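Two-domain protein containing predicted PHP-like metal-dependent phosphoesterase (Bacteroides vulgatus ATCC 8482, PDB 3E38) probably acts as a zinc-dependent phosphoesterase of the PHP family, possibly a 5'-3' exonuclease on DNA and RNA, with three zinc ions bound in its active-site region. Local coordinates at residues B[27-32]-B[70-75]; B[54-59]-B[194-199]; B[93-96]-B[101-104]. All blocks are in the same frame, centred on the assembly; numbering follows the deposited sequence.

Contact 1: residues B[27-32]-B[70-75]; sequences SVFSDG and HNRSFD. With ZN (zinc ion), chain J.
Phe29 and Ser27 meet the first turn of helix 72-83 through Ser73 and Arg72, with no hydrogen bond between the two segments. The tight part centres on the CB of Ser73. Ser27 OG lies 3.7 Å from Ser73 CB, and the CB of Phe29 lies 3.9 Å from the same carbon, so one methylene is met by both a hydroxyl and the root of an aromatic side chain. The Phe29 ring continues the contact toward Arg72, whose CG approaches the ring obliquely, 3.6 Å from Phe29 CE2. With its CG anti to the carbonyl carbon (chi1 -79°), Phe29 directs its ring toward the helix. Residues 27-30 form a type I turn, closed by Ser30 N to Ser27 O at 3.1 Å; an ST turn, Phe29 N to Ser27 OG at 3.3 Å with a 157° angle at the hydrogen, ties Ser27 in.

The looser side belongs to Arg72, which is partly exposed, whereas Ser27, Phe29 and Ser73 are buried. Only its aliphatic part touches Phe29; the guanidinium plane is turned 79° from the ring, and NE makes a salt bridge with Asp65 of the second subunit. On the buried side, Glu55 OE2 is hydrogen-bonded to both Ser27 OG and Ser73 OG, bridging the segments. Farther along the loop both Asp31 oxygens bind zinc unevenly, OD1 at 2.5 Å and OD2 at a doubtfully short distance. The contact thus joins the metal-binding loop after strand 17-22 to helix 72-83, beside Leu53 and Glu55 of strand 50-56 and Pro36 of helix 36-45.

Contact 2: residues B[54-59]-B[194-199]; sequences TEHIEY and DIHQPI. With ZN (zinc ion), chain J; ZN (zinc ion), chain I.
His56 and His196 meet through a shared zinc ion in the multinuclear metal centre characteristic of PHP-family phosphoesterases. Metal coordination is the main link: His56 NE2 and His196 NE2 each lie 2.1 Å from the zinc of chain J, and Asp31 completes the protein ligands of this site. Asp194 OD1, at a rather long 2.5 Å, is the loop's ligand to the zinc of chain I, which also binds a water, His24, His26 and Glu93.

Direct packing is slight, about 41 Å² in all. The two imidazoles come together edge to edge, each NE2 near the plane of the other ring, and their side chains cross at about a right angle. With 4.1 Å between His56 NE2 and His196 NE2 and an NE2-zinc-NE2 angle of about 150°, the two nitrogens approach one ion from nearly opposite sides rather than stacking.

Hydrogen bonding supplies the second shell. Thr95 OG1 is bonded to His56 ND1, at the far side of that ring from its zinc, and so probably fixes the rotation that presents NE2. His196 is held more locally: its ND1 donates a weak bond to Asp194 O, 2.8 Å long but bent to 128° at the hydrogen.

Contact 3: residues B[93-96]-B[101-104]; sequences EITR and GHFN. With ZN (zinc ion), chain H; ZN (zinc ion), chain I.
The His102 ring has the CG2 of Thr95 over one face, while its edges meet Glu93 OE2 and Arg96 O near the ring plane. Thr95 CG2 stands 3.6 Å from the ring centroid, 25° off the normal, a CH-pi contact displaced toward the rim. At the ND1 edge, His102 ND1 and Glu93 OE2 are co-ligands of the zinc of chain H, 2.3 Å and 2.2 Å from it; His137 also binds this ion. The Glu93 carboxylate and one water both bridge to the zinc of chain I, which Glu93 OE1 binds at 2.2 Å. Glu93 runs extended, CG anti to the backbone N (chi1 -168°), which carries the carboxylate out to both ions. Asn104 OD1, hydrogen-bonded to Asn136, lies 3.1 Å from Glu93 CG, against its aliphatic stem.

Beneath runs an antiparallel ladder, the short axes 166° apart. Ile94 and Phe103 form its hydrogen-bonded pair, Ile94 N to Phe103 O at 2.8 Å and Phe103 N to Ile94 O at 2.9 Å. Glu93, Thr95, His102 and Asn104 occupy the metal-facing side of this beta hairpin. On the other, Ile94 packs on helix 119-128 and Phe103 on helix 152-159, while strands 50-56 and 132-135 flank the hairpin within the sheet.

All three contacts include a zinc ligand, but in contact 1 the ligand, Asp31, lies apart from the packing itself. Contact 3 is buried and the most extensive, a backbone ladder with zinc ligands on one face; contact 1 is also buried but smaller, with van der Waals packing and an arginine at its edge that reaches the second subunit; contact 2 is partly buried and relies on metal coordination. Contacts 1 and 2 share the zinc of chain J, while contacts 2 and 3 share that of chain I and one water. Strand 50-56 supplies Glu55 to contact 1 and His56 to contact 2, and pairs with strand 87-95 of contact 3. Contacts 1 and 3 do not touch, their nearest atoms being about 6 Å apart.

Contact 1: residues B[27-32]-B[70-75]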
ATOM      1  N   SER B  27      -5.511   5.366 -27.059  1.00 29.55           N
ATOM      2  CA  SER B  27      -5.220   3.939 -27.258  1.00 28.75           C
ATOM      3  C   SER B  27      -4.161   3.816 -28.348  1.00 28.44           C
ATOM      4  O   SER B  27      -3.670   4.798 -28.853  1.00 22.75           O
ATOM      5  CB  SER B  27      -6.455   3.115 -27.629  1.00 28.99           C
ATOM      6  OG  SER B  27      -6.868   3.253 -29.001  1.00 25.01           O
ATOM      7  N   VAL B  28      -3.799   2.591 -28.670  1.00 22.16           N
ATOM      8  CA  VAL B  28      -2.793   2.332 -29.682  1.00 22.48           C
ATOM      9  C   VAL B  28      -3.230   2.781 -31.107  1.00 27.57           C
ATOM     10  O   VAL B  28      -2.465   2.663 -32.075  1.00 26.81           O
ATOM     11  CB  VAL B  28      -2.452   0.780 -29.749  1.00 23.87           C
ATOM     12  CG1 VAL B  28      -1.647   0.343 -28.529  1.00 18.55           C
ATOM     13  CG2 VAL B  28      -3.696  -0.037 -29.934  1.00 24.02           C
ATOM     14  N   PHE B  29      -4.471   3.271 -31.199  1.00 26.77           N
ATOM     15  CA  PHE B  29      -5.091   3.689 -32.465  1.00 27.09           C
ATOM     16  C   PHE B  29      -4.693   5.135 -32.737  1.00 29.02           C
ATOM     17  O   PHE B  29      -4.957   5.688 -33.789  1.00 26.47           O
ATOM     18  CB  PHE B  29      -6.589   3.383 -32.505  1.00 26.74           C
ATOM     19  CG  PHE B  29      -6.896   1.921 -32.825  1.00 24.70           C
ATOM     20  CD1 PHE B  29      -6.885   0.954 -31.847  1.00 26.12           C
ATOM     21  CD2 PHE B  29      -7.223   1.533 -34.093  1.00 16.61           C
ATOM     22  CE1 PHE B  29      -7.123  -0.371 -32.145  1.00 23.09           C
ATOM     23  CE2 PHE B  29      -7.453   0.206 -34.417  1.00 23.97           C
ATOM     24  CZ  PHE B  29      -7.425  -0.748 -33.417  1.00 33.16           C
ATOM     25  N   SER B  30      -4.018   5.712 -31.743  1.00 31.87           N
ATOM     26  CA  SER B  30      -3.244   6.968 -31.918  1.00 32.99           C
ATOM     27  C   SER B  30      -1.908   6.702 -31.236  1.00 32.18           C
ATOM     28  O   SER B  30      -1.226   5.763 -31.612  1.00 33.11           O
ATOM     29  CB  SER B  30      -3.894   8.293 -31.437  1.00 32.01           C
ATOM     30  OG  SER B  30      -4.461   8.207 -30.153  1.00 35.25           O
ATOM     31  N   ASP B  31      -1.604   7.483 -30.203  1.00 31.12           N
ATOM     32  CA  ASP B  31      -0.295   7.427 -29.488  1.00 31.73           C
ATOM     33  C   ASP B  31      -0.401   6.811 -28.099  1.00 31.77           C
ATOM     34  O   ASP B  31       0.526   6.780 -27.336  1.00 32.89           O
ATOM     35  CB  ASP B  31       0.400   8.822 -29.432  1.00 31.73           C
ATOM     36  CG  ASP B  31      -0.381   9.860 -28.638  1.00 30.74           C
ATOM     37  OD1 ASP B  31      -1.564   9.606 -28.397  1.00 22.97           O
ATOM     38  OD2 ASP B  31       0.161  10.958 -28.267  1.00 23.87           O
ATOM     39  N   GLY B  32      -1.573   6.321 -27.790  1.00 33.39           N
ATOM     40  CA  GLY B  32      -1.795   5.564 -26.564  1.00 32.45           C
ATOM     41  C   GLY B  32      -1.063   4.228 -26.603  1.00 29.45           C
ATOM     42  O   GLY B  32      -0.634   3.773 -27.654  1.00 28.30           O
ATOM     43  N   HIS B  70     -10.696   6.652 -38.332  1.00 30.42           N
ATOM     44  CA  HIS B  70     -10.770   7.402 -37.091  1.00 30.47           C
ATOM     45  C   HIS B  70     -11.900   7.015 -36.165  1.00 29.35           C
ATOM     46  O   HIS B  70     -11.978   7.499 -35.038  1.00 33.21           O
ATOM     47  CB  HIS B  70     -10.865   8.890 -37.393  1.00 28.90           C
ATOM     48  CG  HIS B  70      -9.709   9.408 -38.182  1.00 31.31           C
ATOM     49  ND1 HIS B  70      -8.483   9.690 -37.621  1.00 26.84           N
ATOM     50  CD2 HIS B  70      -9.601   9.706 -39.497  1.00 28.57           C
ATOM     51  CE1 HIS B  70      -7.670  10.136 -38.556  1.00 25.72           C
ATOM     52  NE2 HIS B  70      -8.326  10.157 -39.707  1.00 29.08           N
ATOM     53  N   ASN B  71     -12.759   6.122 -36.611  1.00 29.08           N
ATOM     54  CA  ASN B  71     -13.904   5.734 -35.783  1.00 27.37           C
ATOM     55  C   ASN B  71     -13.639   4.388 -35.126  1.00 29.74           C
ATOM     56  O   ASN B  71     -14.345   3.947 -34.243  1.00 30.27           O
ATOM     57  CB  ASN B  71     -15.166   5.664 -36.640  1.00 22.14           C
ATOM     58  CG  ASN B  71     -15.545   6.987 -37.231  1.00 22.88           C
ATOM     59  OD1 ASN B  71     -15.662   7.979 -36.512  1.00 26.93           O
ATOM     60  ND2 ASN B  71     -15.812   7.012 -38.541  1.00 23.33           N
ATOM     61  N   ARG B  72     -12.572   3.747 -35.561  1.00 28.92           N
ATOM     62  CA  ARG B  72     -12.325   2.352 -35.136  1.00 28.94           C
ATOM     63  C   ARG B  72     -12.111   2.087 -33.593  1.00 30.82           C
ATOM     64  O   ARG B  72     -12.589   1.078 -33.068  1.00 28.30           O
ATOM     65  CB  ARG B  72     -11.171   1.785 -35.962  1.00 26.63           C
ATOM     66  CG  ARG B  72     -10.852   0.321 -35.731  1.00 21.72           C
ATOM     67  CD  ARG B  72     -11.965  -0.576 -36.080  1.00 18.74           C
ATOM     68  NE  ARG B  72     -11.514  -1.972 -35.945  1.00 18.23           N
ATOM     69  CZ  ARG B  72     -12.312  -3.022 -35.853  1.00 25.43           C
ATOM     70  NH1 ARG B  72     -13.623  -2.856 -35.859  1.00 28.89           N
ATOM     71  NH2 ARG B  72     -11.786  -4.238 -35.714  1.00 26.11           N
ATOM     72  N   SER B  73     -11.391   2.929 -32.853  1.00 29.63           N
ATOM     73  CA  SER B  73     -11.178   2.573 -31.442  1.00 31.93           C
ATOM     74  C   SER B  73     -12.518   2.658 -30.682  1.00 30.94           C
ATOM     75  O   SER B  73     -12.820   1.842 -29.841  1.00 33.00           O
ATOM     76  CB  SER B  73     -10.074   3.405 -30.809  1.00 29.12           C
ATOM     77  OG  SER B  73     -10.329   4.764 -30.950  1.00 36.52           O
ATOM     78  N   PHE B  74     -13.353   3.587 -31.091  1.00 30.06           N
ATOM     79  CA  PHE B  74     -14.697   3.718 -30.516  1.00 30.49           C
ATOM     80  C   PHE B  74     -15.488   2.454 -30.806  1.00 26.38           C
ATOM     81  O   PHE B  74     -16.146   1.877 -29.972  1.00 27.58           O
ATOM     82  CB  PHE B  74     -15.401   4.960 -31.103  1.00 28.02           C
ATOM     83  CG  PHE B  74     -16.878   5.054 -30.786  1.00 29.64           C
ATOM     84  CD1 PHE B  74     -17.323   5.718 -29.637  1.00 28.93           C
ATOM     85  CD2 PHE B  74     -17.816   4.561 -31.669  1.00 28.99           C
ATOM     86  CE1 PHE B  74     -18.638   5.821 -29.355  1.00 28.79           C
ATOM     87  CE2 PHE B  74     -19.141   4.676 -31.405  1.00 28.50           C
ATOM     88  CZ  PHE B  74     -19.560   5.287 -30.223  1.00 34.08           C
ATOM     89  N   ASP B  75     -15.410   2.011 -32.028  1.00 28.17           N
ATOM     90  CA  ASP B  75     -16.168   0.841 -32.436  1.00 28.62           C
ATOM     91  C   ASP B  75     -15.799  -0.345 -31.568  1.00 28.29           C
ATOM     92  O   ASP B  75     -16.642  -1.146 -31.158  1.00 29.91           O
ATOM     93  CB  ASP B  75     -15.910   0.501 -33.921  1.00 28.35           C
ATOM     94  CG  ASP B  75     -16.583   1.476 -34.907  1.00 35.61           C
ATOM     95  OD1 ASP B  75     -17.339   2.411 -34.506  1.00 36.15           O
ATOM     96  OD2 ASP B  75     -16.340   1.289 -36.122  1.00 38.66           O
TER
HETATM   97 ZN    ZN J   6      -1.144  11.888 -27.439  1.00 32.50          ZN

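Contact 2: residues B[54-59]-B[194-199]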
ATOM      1  N   THR B  54     -10.541   9.636 -27.131  1.00 30.41           N
ATOM      2  CA  THR B  54     -10.334  10.745 -28.031  1.00 26.59           C
ATOM      3  C   THR B  54      -8.988  10.683 -28.705  1.00 26.94           C
ATOM      4  O   THR B  54      -8.078  11.410 -28.357  1.00 30.43           O
ATOM      5  CB  THR B  54     -10.453  12.076 -27.278  1.00 27.85           C
ATOM      6  OG1 THR B  54      -9.354  12.209 -26.369  1.00 27.17           O
ATOM      7  CG2 THR B  54     -11.777  12.155 -26.542  1.00 27.88           C
ATOM      8  N   GLU B  55      -8.910   9.846 -29.729  1.00 29.91           N
ATOM      9  CA  GLU B  55      -7.678   9.656 -30.501  1.00 28.51           C
ATOM     10  C   GLU B  55      -7.310  10.936 -31.260  1.00 31.49           C
ATOM     11  O   GLU B  55      -8.154  11.763 -31.641  1.00 28.69           O
ATOM     12  CB  GLU B  55      -7.765   8.497 -31.505  1.00 29.64           C
ATOM     13  CG  GLU B  55      -8.337   7.122 -31.045  1.00 30.90           C
ATOM     14  CD  GLU B  55      -7.576   6.372 -29.973  1.00 36.45           C
ATOM     15  OE1 GLU B  55      -6.534   6.843 -29.467  1.00 23.05           O
ATOM     16  OE2 GLU B  55      -8.050   5.255 -29.633  1.00 25.46           O
ATOM     17  N   HIS B  56      -6.010  11.103 -31.443  1.00 31.29           N
ATOM     18  CA  HIS B  56      -5.506  12.191 -32.259  1.00 30.24           C
ATOM     19  C   HIS B  56      -5.978  11.891 -33.665  1.00 30.78           C
ATOM     20  O   HIS B  56      -5.917  10.746 -34.135  1.00 26.44           O
ATOM     21  CB  HIS B  56      -3.968  12.251 -32.300  1.00 29.01           C
ATOM     22  CG  HIS B  56      -3.327  12.602 -31.001  1.00 27.36           C
ATOM     23  ND1 HIS B  56      -3.297  13.892 -30.514  1.00 28.25           N
ATOM     24  CD2 HIS B  56      -2.660  11.843 -30.105  1.00 26.64           C
ATOM     25  CE1 HIS B  56      -2.661  13.906 -29.360  1.00 29.76           C
ATOM     26  NE2 HIS B  56      -2.270  12.672 -29.083  1.00 23.14           N
ATOM     27  N   ILE B  57      -6.418  12.942 -34.330  1.00 30.42           N
ATOM     28  CA  ILE B  57      -6.816  12.868 -35.707  1.00 30.87           C
ATOM     29  C   ILE B  57      -5.529  12.872 -36.524  1.00 31.92           C
ATOM     30  O   ILE B  57      -5.296  11.975 -37.341  1.00 32.15           O
ATOM     31  CB  ILE B  57      -7.730  14.079 -36.145  1.00 30.54           C
ATOM     32  CG1 ILE B  57      -9.117  13.970 -35.472  1.00 29.34           C
ATOM     33  CG2 ILE B  57      -7.814  14.168 -37.684  1.00 25.40           C
ATOM     34  CD1 ILE B  57      -9.996  12.807 -35.981  1.00 28.67           C
ATOM     35  N   GLU B  58      -4.665  13.839 -36.222  1.00 28.75           N
ATOM     36  CA  GLU B  58      -3.465  14.093 -37.041  1.00 29.43           C
ATOM     37  C   GLU B  58      -2.242  13.270 -36.659  1.00 30.79           C
ATOM     38  O   GLU B  58      -1.333  13.107 -37.446  1.00 29.58           O
ATOM     39  CB  GLU B  58      -3.076  15.585 -37.009  1.00 27.70           C
ATOM     40  CG  GLU B  58      -4.153  16.541 -37.489  1.00 27.61           C
ATOM     41  CD  GLU B  58      -5.180  16.845 -36.434  1.00 30.12           C
ATOM     42  OE1 GLU B  58      -5.171  16.151 -35.401  1.00 30.30           O
ATOM     43  OE2 GLU B  58      -5.974  17.784 -36.620  1.00 40.95           O
ATOM     44  N   TYR B  59      -2.236  12.731 -35.452  1.00 31.44           N
ATOM     45  CA  TYR B  59      -1.079  12.004 -34.971  1.00 29.28           C
ATOM     46  C   TYR B  59      -1.374  10.563 -34.607  1.00 27.93           C
ATOM     47  O   TYR B  59      -1.938  10.264 -33.564  1.00 26.26           O
ATOM     48  CB  TYR B  59      -0.511  12.751 -33.778  1.00 30.11           C
ATOM     49  CG  TYR B  59       0.779  12.189 -33.233  1.00 32.03           C
ATOM     50  CD1 TYR B  59       1.895  12.089 -34.051  1.00 34.04           C
ATOM     51  CD2 TYR B  59       0.897  11.806 -31.893  1.00 31.42           C
ATOM     52  CE1 TYR B  59       3.092  11.614 -33.562  1.00 33.33           C
ATOM     53  CE2 TYR B  59       2.097  11.335 -31.379  1.00 28.95           C
ATOM     54  CZ  TYR B  59       3.190  11.237 -32.235  1.00 40.63           C
ATOM     55  OH  TYR B  59       4.406  10.758 -31.810  1.00 43.74           O
ATOM     56  N   ASP B 194      -6.002  12.322 -20.037  1.00 28.81           N
ATOM     57  CA  ASP B 194      -5.142  12.407 -21.208  1.00 28.82           C
ATOM     58  C   ASP B 194      -4.205  11.197 -21.172  1.00 27.46           C
ATOM     59  O   ASP B 194      -3.058  11.223 -21.615  1.00 26.54           O
ATOM     60  CB  ASP B 194      -4.376  13.751 -21.237  1.00 26.24           C
ATOM     61  CG  ASP B 194      -3.874  14.092 -22.630  1.00 32.35           C
ATOM     62  OD1 ASP B 194      -3.984  13.190 -23.505  1.00 34.79           O
ATOM     63  OD2 ASP B 194      -3.420  15.253 -22.886  1.00 34.62           O
ATOM     64  N   ILE B 195      -4.737  10.109 -20.627  1.00 29.74           N
ATOM     65  CA  ILE B 195      -3.960   8.864 -20.453  1.00 28.87           C
ATOM     66  C   ILE B 195      -3.487   8.223 -21.743  1.00 27.67           C
ATOM     67  O   ILE B 195      -4.255   8.072 -22.662  1.00 27.61           O
ATOM     68  CB  ILE B 195      -4.734   7.827 -19.558  1.00 28.54           C
ATOM     69  CG1 ILE B 195      -3.795   6.699 -19.144  1.00 36.90           C
ATOM     70  CG2 ILE B 195      -6.060   7.377 -20.204  1.00 24.82           C
ATOM     71  CD1 ILE B 195      -2.780   7.154 -18.046  1.00 33.52           C
ATOM     72  N   HIS B 196      -2.182   7.906 -21.783  1.00 29.45           N
ATOM     73  CA  HIS B 196      -1.524   7.151 -22.892  1.00 26.25           C
ATOM     74  C   HIS B 196      -1.044   5.805 -22.397  1.00 26.70           C
ATOM     75  O   HIS B 196      -1.223   4.775 -23.036  1.00 22.76           O
ATOM     76  CB  HIS B 196      -0.349   7.901 -23.519  1.00 27.36           C
ATOM     77  CG  HIS B 196      -0.729   9.179 -24.220  1.00 25.31           C
ATOM     78  ND1 HIS B 196      -1.281  10.255 -23.553  1.00 29.74           N
ATOM     79  CD2 HIS B 196      -0.606   9.564 -25.515  1.00 34.34           C
ATOM     80  CE1 HIS B 196      -1.498  11.246 -24.409  1.00 28.79           C
ATOM     81  NE2 HIS B 196      -1.079  10.862 -25.603  1.00 31.97           N
ATOM     82  N   GLN B 197      -0.456   5.820 -21.209  1.00 28.88           N
ATOM     83  CA  GLN B 197       0.084   4.616 -20.594  1.00 29.19           C
ATOM     84  C   GLN B 197      -1.032   3.801 -19.979  1.00 28.61           C
ATOM     85  O   GLN B 197      -2.159   4.238 -19.968  1.00 30.83           O
ATOM     86  CB  GLN B 197       1.036   5.001 -19.460  1.00 28.97           C
ATOM     87  CG  GLN B 197       2.274   5.733 -19.859  1.00 24.71           C
ATOM     88  CD  GLN B 197       3.327   4.832 -20.483  1.00 35.15           C
ATOM     89  OE1 GLN B 197       3.208   3.601 -20.482  1.00 34.54           O
ATOM     90  NE2 GLN B 197       4.364   5.447 -21.028  1.00 35.76           N
ATOM     91  N   PRO B 198      -0.738   2.587 -19.516  1.00 29.58           N
ATOM     92  CA  PRO B 198      -1.757   1.969 -18.651  1.00 30.41           C
ATOM     93  C   PRO B 198      -2.029   2.927 -17.461  1.00 31.41           C
ATOM     94  O   PRO B 198      -1.153   3.716 -17.072  1.00 32.77           O
ATOM     95  CB  PRO B 198      -1.102   0.631 -18.224  1.00 32.02           C
ATOM     96  CG  PRO B 198      -0.167   0.305 -19.408  1.00 26.35           C
ATOM     97  CD  PRO B 198       0.376   1.677 -19.819  1.00 29.60           C
ATOM     98  N   ILE B 199      -3.266   2.945 -16.964  1.00 30.58           N
ATOM     99  CA  ILE B 199      -3.647   3.910 -15.933  1.00 28.85           C
ATOM    100  C   ILE B 199      -2.757   3.754 -14.682  1.00 27.79           C
ATOM    101  O   ILE B 199      -2.311   4.727 -14.089  1.00 25.76           O
ATOM    102  CB  ILE B 199      -5.185   3.831 -15.590  1.00 30.54           C
ATOM    103  CG1 ILE B 199      -5.669   5.090 -14.874  1.00 27.96           C
ATOM    104  CG2 ILE B 199      -5.527   2.550 -14.791  1.00 29.78           C
ATOM    105  CD1 ILE B 199      -5.684   6.416 -15.762  1.00 23.83           C
TER
HETATM  106 ZN    ZN J   6      -1.144  11.888 -27.439  1.00 32.50          ZN
HETATM  107 ZN    ZN I   5      -4.430  13.933 -25.809  1.00 34.62          ZN
HETATM  108  O   HOH W   1      -3.864  15.959 -25.595  1.00 32.72           O

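Contact 3: residues B[93-96]-B[101-104]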
ATOM      1  N   GLU B  93      -9.386  14.099 -30.871  1.00 29.09           N
ATOM      2  CA  GLU B  93      -8.441  15.165 -30.584  1.00 29.87           C
ATOM      3  C   GLU B  93      -7.814  15.793 -31.823  1.00 30.34           C
ATOM      4  O   GLU B  93      -6.989  15.193 -32.523  1.00 30.26           O
ATOM      5  CB  GLU B  93      -7.321  14.682 -29.632  1.00 32.07           C
ATOM      6  CG  GLU B  93      -6.532  15.889 -29.123  1.00 26.70           C
ATOM      7  CD  GLU B  93      -5.443  15.543 -28.169  1.00 32.39           C
ATOM      8  OE1 GLU B  93      -5.047  14.364 -27.900  1.00 30.51           O
ATOM      9  OE2 GLU B  93      -4.994  16.504 -27.633  1.00 25.42           O
ATOM     10  N   ILE B  94      -8.222  17.036 -32.040  1.00 28.04           N
ATOM     11  CA  ILE B  94      -7.749  17.878 -33.165  1.00 30.39           C
ATOM     12  C   ILE B  94      -6.467  18.444 -32.603  1.00 32.11           C
ATOM     13  O   ILE B  94      -6.459  19.235 -31.671  1.00 30.58           O
ATOM     14  CB  ILE B  94      -8.750  18.987 -33.573  1.00 27.62           C
ATOM     15  CG1 ILE B  94     -10.124  18.393 -33.859  1.00 27.88           C
ATOM     16  CG2 ILE B  94      -8.232  19.794 -34.753  1.00 29.10           C
ATOM     17  CD1 ILE B  94     -11.287  19.447 -33.846  1.00 30.44           C
ATOM     18  N   THR B  95      -5.393  17.923 -33.165  1.00 33.78           N
ATOM     19  CA  THR B  95      -4.045  18.122 -32.730  1.00 29.61           C
ATOM     20  C   THR B  95      -3.338  18.999 -33.720  1.00 31.98           C
ATOM     21  O   THR B  95      -3.014  18.585 -34.828  1.00 37.54           O
ATOM     22  CB  THR B  95      -3.300  16.732 -32.671  1.00 33.66           C
ATOM     23  OG1 THR B  95      -4.133  15.715 -32.065  1.00 27.13           O
ATOM     24  CG2 THR B  95      -1.997  16.848 -31.927  1.00 31.04           C
ATOM     25  N   ARG B  96      -3.131  20.234 -33.321  1.00 26.01           N
ATOM     26  CA  ARG B  96      -2.410  21.193 -34.139  1.00 28.42           C
ATOM     27  C   ARG B  96      -1.379  21.985 -33.337  1.00 27.81           C
ATOM     28  O   ARG B  96      -1.319  21.931 -32.140  1.00 32.21           O
ATOM     29  CB  ARG B  96      -3.409  22.164 -34.742  1.00 26.20           C
ATOM     30  CG  ARG B  96      -4.474  21.460 -35.554  1.00 29.12           C
ATOM     31  CD  ARG B  96      -3.934  20.998 -36.911  1.00 28.63           C
ATOM     32  NE  ARG B  96      -5.000  20.376 -37.692  1.00 35.92           N
ATOM     33  CZ  ARG B  96      -5.156  20.531 -39.001  1.00 31.19           C
ATOM     34  NH1 ARG B  96      -4.344  21.325 -39.679  1.00 31.97           N
ATOM     35  NH2 ARG B  96      -6.176  19.951 -39.619  1.00 35.46           N
ATOM     36  N   GLY B 101      -3.586  25.213 -31.028  1.00 25.51           N
ATOM     37  CA  GLY B 101      -3.112  24.125 -30.205  1.00 28.81           C
ATOM     38  C   GLY B 101      -3.946  22.892 -30.374  1.00 25.47           C
ATOM     39  O   GLY B 101      -4.280  22.519 -31.486  1.00 30.23           O
ATOM     40  N   HIS B 102      -4.257  22.241 -29.264  1.00 29.24           N
ATOM     41  CA  HIS B 102      -5.053  20.991 -29.275  1.00 23.45           C
ATOM     42  C   HIS B 102      -6.400  21.177 -28.635  1.00 25.28           C
ATOM     43  O   HIS B 102      -6.503  21.721 -27.536  1.00 33.50           O
ATOM     44  CB  HIS B 102      -4.370  19.894 -28.457  1.00 30.18           C
ATOM     45  CG  HIS B 102      -2.994  19.533 -28.909  1.00 29.02           C
ATOM     46  ND1 HIS B 102      -2.398  18.344 -28.559  1.00 33.17           N
ATOM     47  CD2 HIS B 102      -2.100  20.189 -29.681  1.00 35.48           C
ATOM     48  CE1 HIS B 102      -1.187  18.289 -29.090  1.00 28.18           C
ATOM     49  NE2 HIS B 102      -0.988  19.386 -29.788  1.00 33.60           N
ATOM     50  N   PHE B 103      -7.433  20.710 -29.326  1.00 27.25           N
ATOM     51  CA  PHE B 103      -8.824  20.696 -28.828  1.00 26.82           C
ATOM     52  C   PHE B 103      -9.436  19.310 -28.961  1.00 26.12           C
ATOM     53  O   PHE B 103      -9.149  18.589 -29.872  1.00 27.48           O
ATOM     54  CB  PHE B 103      -9.744  21.601 -29.625  1.00 25.64           C
ATOM     55  CG  PHE B 103      -9.576  23.103 -29.363  1.00 32.58           C
ATOM     56  CD1 PHE B 103      -8.383  23.736 -29.583  1.00 29.36           C
ATOM     57  CD2 PHE B 103     -10.667  23.866 -28.933  1.00 30.10           C
ATOM     58  CE1 PHE B 103      -8.240  25.093 -29.329  1.00 39.55           C
ATOM     59  CE2 PHE B 103     -10.536  25.203 -28.666  1.00 40.30           C
ATOM     60  CZ  PHE B 103      -9.317  25.825 -28.869  1.00 41.36           C
ATOM     61  N   ASN B 104     -10.341  18.999 -28.050  1.00 26.43           N
ATOM     62  CA  ASN B 104     -11.175  17.809 -28.155  1.00 28.51           C
ATOM     63  C   ASN B 104     -12.576  18.179 -28.578  1.00 27.91           C
ATOM     64  O   ASN B 104     -13.144  19.152 -28.125  1.00 31.03           O
ATOM     65  CB  ASN B 104     -11.224  17.010 -26.878  1.00 26.40           C
ATOM     66  CG  ASN B 104     -10.075  16.048 -26.758  1.00 26.30           C
ATOM     67  OD1 ASN B 104      -9.073  16.172 -27.448  1.00 33.61           O
ATOM     68  ND2 ASN B 104     -10.229  15.061 -25.890  1.00 26.69           N
TER
HETATM   69 ZN    ZN H   4      -3.036  17.049 -26.781  1.00 40.67          ZN
HETATM   70 ZN    ZN I   5      -4.430  13.933 -25.809  1.00 34.62          ZN
HETATM   71  O   HOH W   1      -3.864  15.959 -25.595  1.00 32.72           O